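Local coordinates for putative acetoin utilization protein, acetoin dehydrogenase (Thermus thermophilus, PDB 5AWE) that is of unknown function but, joining a pair of CBS domains to an ACT domain, probably senses small ligands in a regulatory role, at residues M1-W6 with L109-G114; V86-E89 with E95-A98; V145-P148 with G152-A155; A155-A160 with Q179-R184. All coordinates share one frame; numbering follows the deposited sequence.

Interaction 1 (M1-W6 with L109-G114)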
loop_
_atom_site.group_PDB
_atom_site.type_symbol
_atom_site.label_atom_id
_atom_site.label_comp_id
_atom_site.label_asym_id
_atom_site.label_seq_id
_atom_site.Cartn_x
_atom_site.Cartn_y
_atom_site.Cartn_z
HETATM N N MSE A 1 -39.736 -7.408 24.644
HETATM C CA MSE A 1 -38.382 -6.952 24.235
HETATM C C MSE A 1 -37.530 -8.175 23.937
HETATM O O MSE A 1 -36.920 -8.756 24.834
HETATM C CB MSE A 1 -37.720 -6.146 25.355
HETATM C CG MSE A 1 -38.572 -5.035 25.923
HETATM SE SE MSE A 1 -37.803 -4.327 27.377
HETATM C CE MSE A 1 -36.187 -3.907 26.705
ATOM N N LEU A 2 -37.493 -8.563 22.672
ATOM C CA LEU A 2 -36.686 -9.692 22.248
ATOM C C LEU A 2 -35.606 -9.228 21.269
ATOM O O LEU A 2 -35.717 -8.158 20.675
ATOM C CB LEU A 2 -37.585 -10.731 21.586
ATOM C CG LEU A 2 -38.708 -11.258 22.472
ATOM C CD1 LEU A 2 -39.488 -12.327 21.713
ATOM C CD2 LEU A 2 -38.122 -11.838 23.758
ATOM N N VAL A 3 -34.561 -10.033 21.107
ATOM C CA VAL A 3 -33.551 -9.761 20.092
ATOM C C VAL A 3 -34.202 -9.728 18.709
ATOM O O VAL A 3 -33.928 -8.829 17.908
ATOM C CB VAL A 3 -32.452 -10.833 20.122
ATOM C CG1 VAL A 3 -31.439 -10.583 19.015
ATOM C CG2 VAL A 3 -31.771 -10.831 21.485
ATOM N N ARG A 4 -35.080 -10.703 18.454
ATOM C CA ARG A 4 -35.903 -10.746 17.241
ATOM C C ARG A 4 -36.446 -9.390 16.808
ATOM O O ARG A 4 -36.435 -9.073 15.625
ATOM C CB ARG A 4 -37.101 -11.687 17.433
ATOM C CG ARG A 4 -36.756 -13.159 17.462
ATOM C CD ARG A 4 -37.983 -14.045 17.223
ATOM N NE ARG A 4 -37.630 -15.459 17.328
ATOM C CZ ARG A 4 -37.076 -16.170 16.347
ATOM N NH1 ARG A 4 -36.816 -15.602 15.174
ATOM N NH2 ARG A 4 -36.764 -17.447 16.544
ATOM N N ASP A 5 -36.942 -8.600 17.756
ATOM C CA ASP A 5 -37.695 -7.404 17.406
ATOM C C ASP A 5 -36.799 -6.276 16.948
ATOM O O ASP A 5 -37.286 -5.249 16.463
ATOM C CB ASP A 5 -38.527 -6.914 18.593
ATOM C CG ASP A 5 -39.389 -7.999 19.180
ATOM O OD1 ASP A 5 -39.948 -8.801 18.399
ATOM O OD2 ASP A 5 -39.497 -8.055 20.423
ATOM N N TRP A 6 -35.491 -6.448 17.108
ATOM C CA TRP A 6 -34.580 -5.359 16.804
ATOM C C TRP A 6 -33.437 -5.748 15.878
ATOM O O TRP A 6 -32.740 -4.875 15.345
ATOM C CB TRP A 6 -34.050 -4.769 18.109
ATOM C CG TRP A 6 -35.171 -4.337 19.006
ATOM C CD1 TRP A 6 -35.800 -5.092 19.961
ATOM C CD2 TRP A 6 -35.851 -3.082 18.976
ATOM N NE1 TRP A 6 -36.832 -4.383 20.520
ATOM C CE2 TRP A 6 -36.885 -3.145 19.935
ATOM C CE3 TRP A 6 -35.685 -1.908 18.232
ATOM C CZ2 TRP A 6 -37.752 -2.079 20.172
ATOM C CZ3 TRP A 6 -36.549 -0.845 18.466
ATOM C CH2 TRP A 6 -37.569 -0.940 19.429
ATOM N N LEU A 109 -23.458 -8.600 17.065
ATOM C CA LEU A 109 -23.743 -9.908 17.633
ATOM C C LEU A 109 -24.567 -10.764 16.676
ATOM O O LEU A 109 -25.684 -10.397 16.300
ATOM C CB LEU A 109 -24.525 -9.723 18.934
ATOM C CG LEU A 109 -24.050 -10.316 20.261
ATOM C CD1 LEU A 109 -22.552 -10.110 20.444
ATOM C CD2 LEU A 109 -24.833 -9.635 21.389
ATOM N N PRO A 110 -24.021 -11.905 16.249
ATOM C CA PRO A 110 -24.802 -12.748 15.343
ATOM C C PRO A 110 -26.019 -13.262 16.118
ATOM O O PRO A 110 -25.907 -13.597 17.298
ATOM C CB PRO A 110 -23.833 -13.876 14.974
ATOM C CG PRO A 110 -22.472 -13.294 15.215
ATOM C CD PRO A 110 -22.636 -12.377 16.396
ATOM N N VAL A 111 -27.178 -13.312 15.472
ATOM C CA VAL A 111 -28.365 -13.802 16.151
ATOM C C VAL A 111 -28.700 -15.191 15.650
ATOM O O VAL A 111 -28.701 -15.451 14.447
ATOM C CB VAL A 111 -29.583 -12.870 15.939
ATOM C CG1 VAL A 111 -30.790 -13.412 16.699
ATOM C CG2 VAL A 111 -29.247 -11.455 16.412
HETATM N N MSE A 112 -28.977 -16.081 16.591
HETATM C CA MSE A 112 -29.108 -17.498 16.292
HETATM C C MSE A 112 -30.483 -18.027 16.666
HETATM O O MSE A 112 -31.175 -17.462 17.510
HETATM C CB MSE A 112 -28.046 -18.294 17.058
HETATM C CG MSE A 112 -26.620 -17.842 16.788
HETATM SE SE MSE A 112 -26.173 -18.081 15.064
HETATM C CE MSE A 112 -26.296 -19.832 14.946
ATOM N N GLU A 113 -30.872 -19.119 16.021
ATOM C CA GLU A 113 -31.842 -20.040 16.597
ATOM C C GLU A 113 -31.149 -21.386 16.797
ATOM O O GLU A 113 -31.028 -22.194 15.872
ATOM C CB GLU A 113 -33.050 -20.179 15.674
ATOM C CG GLU A 113 -33.873 -18.907 15.581
ATOM C CD GLU A 113 -35.013 -19.020 14.604
ATOM O OE1 GLU A 113 -35.291 -20.150 14.152
ATOM O OE2 GLU A 113 -35.630 -17.982 14.285
ATOM N N GLY A 114 -30.671 -21.609 18.015
ATOM C CA GLY A 114 -29.802 -22.740 18.251
ATOM C C GLY A 114 -28.591 -22.685 17.340
ATOM O O GLY A 114 -27.721 -21.824 17.485
#

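Interaction 2 (V86-E89 with E95-A98)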
loop_
_atom_site.group_PDB
_atom_site.type_symbol
_atom_site.label_atom_id
_atom_site.label_comp_id
_atom_site.label_asym_id
_atom_site.label_seq_id
_atom_site.Cartn_x
_atom_site.Cartn_y
_atom_site.Cartn_z
ATOM N N VAL A 86 -19.283 -15.035 19.931
ATOM C CA VAL A 86 -20.305 -14.779 20.939
ATOM C C VAL A 86 -21.614 -14.440 20.232
ATOM O O VAL A 86 -21.653 -13.567 19.362
ATOM C CB VAL A 86 -19.911 -13.600 21.880
ATOM C CG1 VAL A 86 -18.501 -13.814 22.434
ATOM C CG2 VAL A 86 -19.991 -12.288 21.141
ATOM N N THR A 87 -22.684 -15.136 20.606
ATOM C CA THR A 87 -23.974 -14.964 19.952
ATOM C C THR A 87 -25.111 -14.801 20.968
ATOM O O THR A 87 -24.918 -15.001 22.165
ATOM C CB THR A 87 -24.278 -16.164 19.064
ATOM O OG1 THR A 87 -24.437 -17.333 19.880
ATOM C CG2 THR A 87 -23.133 -16.391 18.096
ATOM N N VAL A 88 -26.285 -14.415 20.478
ATOM C CA VAL A 88 -27.510 -14.427 21.270
ATOM C C VAL A 88 -28.616 -15.154 20.524
ATOM O O VAL A 88 -28.646 -15.163 19.288
ATOM C CB VAL A 88 -28.031 -13.004 21.572
ATOM C CG1 VAL A 88 -27.628 -12.585 22.964
ATOM C CG2 VAL A 88 -27.502 -12.030 20.542
ATOM N N GLU A 89 -29.533 -15.749 21.279
ATOM C CA GLU A 89 -30.687 -16.414 20.690
ATOM C C GLU A 89 -31.709 -15.367 20.267
ATOM O O GLU A 89 -31.893 -14.360 20.944
ATOM C CB GLU A 89 -31.319 -17.372 21.701
ATOM C CG GLU A 89 -30.329 -17.964 22.695
ATOM C CD GLU A 89 -30.019 -17.014 23.847
ATOM O OE1 GLU A 89 -30.855 -16.909 24.770
ATOM O OE2 GLU A 89 -28.944 -16.375 23.832
ATOM N N GLU A 95 -32.254 -7.162 26.456
ATOM C CA GLU A 95 -31.227 -6.772 27.436
ATOM C C GLU A 95 -30.013 -7.709 27.469
ATOM O O GLU A 95 -28.919 -7.309 27.881
ATOM C CB GLU A 95 -31.822 -6.688 28.857
ATOM C CG GLU A 95 -33.040 -5.783 28.998
ATOM C CD GLU A 95 -34.354 -6.550 28.909
ATOM O OE1 GLU A 95 -34.993 -6.746 29.957
ATOM O OE2 GLU A 95 -34.754 -6.957 27.796
ATOM N N LYS A 96 -30.202 -8.951 27.038
ATOM C CA LYS A 96 -29.110 -9.915 27.027
ATOM C C LYS A 96 -28.051 -9.490 26.009
ATOM O O LYS A 96 -26.851 -9.601 26.256
ATOM C CB LYS A 96 -29.636 -11.309 26.670
ATOM C CG LYS A 96 -28.792 -12.445 27.222
ATOM C CD LYS A 96 -29.175 -13.772 26.576
ATOM C CE LYS A 96 -28.718 -14.970 27.404
ATOM N NZ LYS A 96 -29.758 -15.385 28.390
ATOM N N ALA A 97 -28.506 -8.989 24.868
ATOM C CA ALA A 97 -27.594 -8.544 23.832
ATOM C C ALA A 97 -26.744 -7.400 24.368
ATOM O O ALA A 97 -25.520 -7.406 24.212
ATOM C CB ALA A 97 -28.375 -8.094 22.591
ATOM N N ALA A 98 -27.389 -6.426 25.006
ATOM C CA ALA A 98 -26.672 -5.261 25.517
ATOM C C ALA A 98 -25.614 -5.704 26.516
ATOM O O ALA A 98 -24.510 -5.156 26.551
ATOM C CB ALA A 98 -27.645 -4.276 26.187
#

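Interaction 3 (V145-P148 with G152-A155)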
loop_
_atom_site.group_PDB
_atom_site.type_symbol
_atom_site.label_atom_id
_atom_site.label_comp_id
_atom_site.label_asym_id
_atom_site.label_seq_id
_atom_site.Cartn_x
_atom_site.Cartn_y
_atom_site.Cartn_z
ATOM N N VAL A 145 -36.954 11.860 40.983
ATOM C CA VAL A 145 -37.616 11.960 42.271
ATOM C C VAL A 145 -37.009 10.979 43.262
ATOM O O VAL A 145 -36.684 9.841 42.908
ATOM C CB VAL A 145 -39.134 11.692 42.130
ATOM C CG1 VAL A 145 -39.369 10.427 41.321
ATOM C CG2 VAL A 145 -39.776 11.562 43.504
ATOM N N ASP A 146 -36.846 11.435 44.500
ATOM C CA ASP A 146 -36.328 10.597 45.570
ATOM C C ASP A 146 -37.470 10.116 46.447
ATOM O O ASP A 146 -38.156 10.918 47.089
ATOM C CB ASP A 146 -35.327 11.379 46.423
ATOM C CG ASP A 146 -34.013 11.617 45.708
ATOM O OD1 ASP A 146 -33.701 10.865 44.757
ATOM O OD2 ASP A 146 -33.289 12.556 46.092
ATOM N N ILE A 147 -37.673 8.805 46.474
ATOM C CA ILE A 147 -38.695 8.213 47.321
ATOM C C ILE A 147 -38.002 7.401 48.399
ATOM O O ILE A 147 -36.860 6.963 48.217
ATOM C CB ILE A 147 -39.624 7.274 46.518
ATOM C CG1 ILE A 147 -38.794 6.179 45.838
ATOM C CG2 ILE A 147 -40.418 8.075 45.493
ATOM C CD1 ILE A 147 -39.629 5.094 45.171
ATOM N N PRO A 148 -38.669 7.200 49.543
ATOM C CA PRO A 148 -38.034 6.416 50.607
ATOM C C PRO A 148 -37.739 5.036 50.034
ATOM O O PRO A 148 -38.474 4.556 49.173
ATOM C CB PRO A 148 -39.095 6.367 51.708
ATOM C CG PRO A 148 -39.997 7.518 51.421
ATOM C CD PRO A 148 -40.014 7.662 49.924
ATOM N N GLY A 152 -42.987 -0.343 49.935
ATOM C CA GLY A 152 -44.245 0.194 49.449
ATOM C C GLY A 152 -44.199 1.582 48.823
ATOM O O GLY A 152 -45.214 2.052 48.295
ATOM N N ALA A 153 -43.043 2.239 48.874
ATOM C CA ALA A 153 -42.950 3.657 48.506
ATOM C C ALA A 153 -43.295 3.973 47.049
ATOM O O ALA A 153 -43.930 4.986 46.766
ATOM C CB ALA A 153 -41.547 4.198 48.831
ATOM N N LEU A 154 -42.874 3.118 46.124
ATOM C CA LEU A 154 -43.048 3.413 44.706
ATOM C C LEU A 154 -44.536 3.385 44.342
ATOM O O LEU A 154 -45.037 4.263 43.631
ATOM C CB LEU A 154 -42.272 2.409 43.859
ATOM C CG LEU A 154 -42.075 2.799 42.391
ATOM C CD1 LEU A 154 -40.952 1.964 41.790
ATOM C CD2 LEU A 154 -43.359 2.601 41.617
ATOM N N ALA A 155 -45.246 2.390 44.852
ATOM C CA ALA A 155 -46.688 2.355 44.696
ATOM C C ALA A 155 -47.309 3.676 45.165
ATOM O O ALA A 155 -48.187 4.237 44.496
ATOM C CB ALA A 155 -47.262 1.193 45.485
#

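Interaction 4 (A155-A160 with Q179-R184)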
loop_
_atom_site.group_PDB
_atom_site.type_symbol
_atom_site.label_atom_id
_atom_site.label_comp_id
_atom_site.label_asym_id
_atom_site.label_seq_id
_atom_site.Cartn_x
_atom_site.Cartn_y
_atom_site.Cartn_z
ATOM N N ALA A 155 -45.246 2.390 44.852
ATOM C CA ALA A 155 -46.688 2.355 44.696
ATOM C C ALA A 155 -47.309 3.676 45.165
ATOM O O ALA A 155 -48.187 4.237 44.496
ATOM C CB ALA A 155 -47.262 1.193 45.485
ATOM N N GLN A 156 -46.849 4.175 46.309
ATOM C CA GLN A 156 -47.419 5.395 46.884
ATOM C C GLN A 156 -47.078 6.625 46.038
ATOM O O GLN A 156 -47.939 7.464 45.792
ATOM C CB GLN A 156 -46.927 5.577 48.328
ATOM C CG GLN A 156 -47.238 6.935 48.957
ATOM C CD GLN A 156 -48.694 7.093 49.351
ATOM O OE1 GLN A 156 -49.207 6.345 50.185
ATOM N NE2 GLN A 156 -49.371 8.075 48.753
HETATM N N MSE A 157 -45.833 6.718 45.575
HETATM C CA MSE A 157 -45.432 7.807 44.684
HETATM C C MSE A 157 -46.262 7.822 43.403
HETATM O O MSE A 157 -46.580 8.890 42.883
HETATM C CB MSE A 157 -43.951 7.687 44.311
HETATM C CG MSE A 157 -43.460 8.767 43.338
HETATM SE SE MSE A 157 -43.722 8.409 41.570
HETATM C CE MSE A 157 -42.891 6.856 41.455
ATOM N N ALA A 158 -46.604 6.633 42.900
ATOM C CA ALA A 158 -47.268 6.493 41.602
ATOM C C ALA A 158 -48.690 7.035 41.590
ATOM O O ALA A 158 -49.212 7.378 40.532
ATOM C CB ALA A 158 -47.278 5.033 41.170
ATOM N N GLN A 159 -49.317 7.115 42.759
ATOM C CA GLN A 159 -50.684 7.624 42.849
ATOM C C GLN A 159 -50.793 9.119 42.544
ATOM O O GLN A 159 -51.879 9.625 42.271
ATOM C CB GLN A 159 -51.262 7.334 44.232
ATOM C CG GLN A 159 -51.481 5.854 44.482
ATOM C CD GLN A 159 -51.493 5.506 45.958
ATOM O OE1 GLN A 159 -51.940 6.297 46.790
ATOM N NE2 GLN A 159 -50.994 4.317 46.292
ATOM N N ALA A 160 -49.673 9.826 42.581
ATOM C CA ALA A 160 -49.686 11.250 42.296
ATOM C C ALA A 160 -49.764 11.546 40.791
ATOM O O ALA A 160 -50.204 12.624 40.391
ATOM C CB ALA A 160 -48.441 11.912 42.901
ATOM N N GLN A 179 -34.372 5.928 47.327
ATOM C CA GLN A 179 -34.117 5.422 45.992
ATOM C C GLN A 179 -34.376 6.572 45.024
ATOM O O GLN A 179 -35.455 7.166 45.051
ATOM C CB GLN A 179 -35.057 4.246 45.718
ATOM C CG GLN A 179 -34.866 3.572 44.384
ATOM C CD GLN A 179 -35.940 2.543 44.119
ATOM O OE1 GLN A 179 -36.850 2.361 44.934
ATOM N NE2 GLN A 179 -35.848 1.864 42.978
ATOM N N ARG A 180 -33.390 6.903 44.191
ATOM C CA ARG A 180 -33.541 8.016 43.249
ATOM C C ARG A 180 -33.993 7.569 41.859
ATOM O O ARG A 180 -33.248 6.910 41.129
ATOM C CB ARG A 180 -32.238 8.805 43.118
ATOM C CG ARG A 180 -32.268 9.818 41.968
ATOM C CD ARG A 180 -31.258 10.914 42.172
ATOM N NE ARG A 180 -31.484 11.608 43.434
ATOM C CZ ARG A 180 -30.671 12.536 43.927
ATOM N NH1 ARG A 180 -29.575 12.882 43.259
ATOM N NH2 ARG A 180 -30.950 13.115 45.090
ATOM N N LEU A 181 -35.214 7.955 41.500
ATOM C CA LEU A 181 -35.841 7.472 40.278
ATOM C C LEU A 181 -35.794 8.515 39.170
ATOM O O LEU A 181 -36.020 9.705 39.407
ATOM C CB LEU A 181 -37.303 7.086 40.552
ATOM C CG LEU A 181 -37.526 6.125 41.725
ATOM C CD1 LEU A 181 -39.017 5.933 41.954
ATOM C CD2 LEU A 181 -36.833 4.788 41.439
ATOM N N VAL A 182 -35.502 8.063 37.958
ATOM C CA VAL A 182 -35.746 8.882 36.782
ATOM C C VAL A 182 -37.006 8.336 36.128
ATOM O O VAL A 182 -37.077 7.160 35.747
ATOM C CB VAL A 182 -34.534 8.844 35.794
ATOM C CG1 VAL A 182 -34.833 9.664 34.550
ATOM C CG2 VAL A 182 -33.297 9.408 36.479
HETATM N N MSE A 183 -38.015 9.189 36.031
HETATM C CA MSE A 183 -39.353 8.741 35.670
HETATM C C MSE A 183 -39.821 9.573 34.491
HETATM O O MSE A 183 -39.672 10.790 34.489
HETATM C CB MSE A 183 -40.310 8.923 36.864
HETATM C CG MSE A 183 -41.697 8.296 36.690
HETATM SE SE MSE A 183 -42.884 8.808 37.982
HETATM C CE MSE A 183 -43.702 7.377 38.214
ATOM N N ARG A 184 -40.366 8.917 33.476
ATOM C CA ARG A 184 -40.940 9.641 32.357
ATOM C C ARG A 184 -42.439 9.488 32.372
ATOM O O ARG A 184 -42.958 8.377 32.412
ATOM C CB ARG A 184 -40.345 9.140 31.035
ATOM C CG ARG A 184 -38.965 9.713 30.788
ATOM C CD ARG A 184 -38.246 9.068 29.632
ATOM N NE ARG A 184 -36.872 9.570 29.551
ATOM C CZ ARG A 184 -36.520 10.711 28.960
ATOM N NH1 ARG A 184 -37.437 11.481 28.388
ATOM N NH2 ARG A 184 -35.248 11.083 28.934
#

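Interaction 1 (M1-W6 with L109-G114)
The extreme N-terminal turn of the CBS pair packs against a strand of the second CBS domain, with Val3 and Arg4 reaching across to Val111 and Glu113 on strand 108-113. The buried half is a meeting of two valines, tip to tip: Val3 CG1 lies 3.5 Å from Val111 CG2 and 3.7 Å from Val111 CG1, sitting in the fork of the opposing isopropyl group. CG1 of Val3 stands anti to the backbone N (chi1 177°), which aims this branch at the strand. Such an arrangement illustrates how CBS repeats are interlaced: the chain that leads into the first repeat lies on the sheet of the second, and strand 8-9, which follows at once, joins that sheet beside strand 116-122. The polar half lies nearer the solvent. From Arg4 an extended chain runs out to a guanidinium that meets one carboxylate oxygen edge-on, its plane turned 68° from that of the carboxylate. Glu113 OE2 takes NH1 of Arg4 at 2.8 Å, on the anti side of the carboxylate and nearly in the guanidinium plane, and takes Arg4 NH2 at 2.6 Å in a weak bond; neither bond is straight. Two donors therefore share a single acceptor within the salt bridge, rather than pairing with both oxygens. Were Arg4 an alanine, the Glu113 carboxylate would probably be left without this positive mate. Within the turn, Leu2 N donates to Asp5 OD2 at 3.1 Å, and the backbone of Val3 and Arg4 is also bonded to Ala92 and Ala90.

Interaction 2 (V86-E89 with E95-A98)
Val88 presses one methyl group against the helix at Ala97, while its neighbour Glu89 meets Lys96 along the outer margin of the same contact. The inner part is apolar and buried: Val88 CG1 lies 4.1 Å from Ala97 CA, touching the helix backbone itself, which the small alanine leaves accessible. Leu109 on strand 108-113 packs on both Val88 and Ala97 and extends this layer into the sheet. The outer part is looser and faces solvent. Val88 CG1 also touches Lys96 CD, at 4.1 Å, where the two side chains run past each other in opposite directions. The Glu89 chain bends at its second torsion (chi2 81°), crossing the lysine chain at about a right angle and bringing its carboxylate beside the methylenes, with Glu89 OE2 3.8 Å from Lys96 CD. The ammonium group turns aside at the end of the lysine chain, and Lys96 NZ stays 4.1 Å from Glu89 OE1, too far for a salt bridge although the charges probably still attract. With an alanine at Glu89 the lysine ammonium would probably lose this nearby negative charge and its methylenes part of their cover. On another side of the helix, Glu95 forms salt bridges with Arg142 and Arg184 of the second subunit. Strand 88-89, helix 94-103 and strand 108-113 make up a beta-alpha-beta unit, its two strands parallel neighbours in the sheet, as expected of a CBS domain.

Interaction 3 (V145-P148 with G152-A155)
Strand 145-148 and the start of helix 153-158 approach most closely at Pro148 and Ala153, whose CA atoms are 6.0 Å apart across a connection of only a few residues. At this close point the alanine methyl rests against the proline, meeting both its carbonyl oxygen and its ring. Ala153 CB lies 3.1 Å from the carbonyl oxygen Pro148 O, a snug approach of carbon to oxygen, and 3.9 Å from Pro148 CD on the ring. A small side chain suits the position, since the strand backbone itself forms the opposing wall. One residue earlier, Ile147 sends its longer branch toward the helix. Its CG1 stands between the backbone N and the carbonyl carbon (chi1 57°), and the chain then runs straight on, carrying the terminal methyl against the helix backbone. There Ile147 CD1 lies 3.8 Å from Leu154 CA and 4.0 Å from Leu154 CB, while its distance to Ala153 CB is 4.2 Å, so that one methyl spans two successive helical residues. The leucine meets it with the root of its side chain rather than with its branched end. The contact thus closes the first strand-to-helix connection of the ACT domain. Strand 178-186 flanks the first strand, and its Gln179 and Leu181 pack on Ile147; Leu154 rests on Ile166 of the second subunit, so the helix packs on its own sheet and also meets the neighbouring subunit.

Interaction 4 (A155-A160 with Q179-R184)
The carbonyl oxygen of Met157, the residue whose side chain bears nearly all of the helix side of this contact, accepts the backbone N of Ala160 at 3.2 Å. The selenomethionine side chain at Met157 leaves with CG anti to the backbone N (chi1 178°), then bends at its next two torsions and brings its end down onto strand 179-184. It meets a second selenomethionine, Met183, tip to tip. Met157 CE lies 3.4 Å from Met183 CE, and the selenium of Met157 is 3.5 Å from that same Met183 methyl; the two selenium atoms, Met157 SE and Met183 SE, are 3.7 Å apart. These long, flexible groups bridge a wide gap, for the closest CA atoms of helix and strand, those of Met157 and Leu181, are 10.6 Å apart. This is the helix-on-sheet layering of an ACT domain, in which helices 153-158 and 193-199 belong to a beta-alpha-beta-beta-alpha-beta chain with an antiparallel sheet. Two residues back along the strand, Leu181 also points toward the helix and supports the Met157 methyl, Leu181 CD1 lying 4.0 Å from Met157 CE. Leu197 of helix 193-199 packs on Met157, while Ile166 and Val161 of the same chain pack on Met183. At the start of the strand segment, Gln179 NE2 is hydrogen-bonded both to Thr171 OG1 and to Ile166 O of the second subunit.

In the fold
From the N terminus, interaction 1 closes the longest loop, bringing strand 108-113 back to residues 1-6 and so tying the start of the first CBS repeat to the second. Interaction 2 is nested inside that loop and reaches the same sheet, where strands 88-89 and 108-113 are neighbours; Met112 N and Val88 O probably share a hydrogen bond. Interactions 3 and 4 come later, in series with the first two, about 30 Å away or more between centres. Within the ACT domain they share Ala155, interaction 4 opening on the helix where interaction 3 ends, and a salt bridge between Asp146 and Arg180 links their strands.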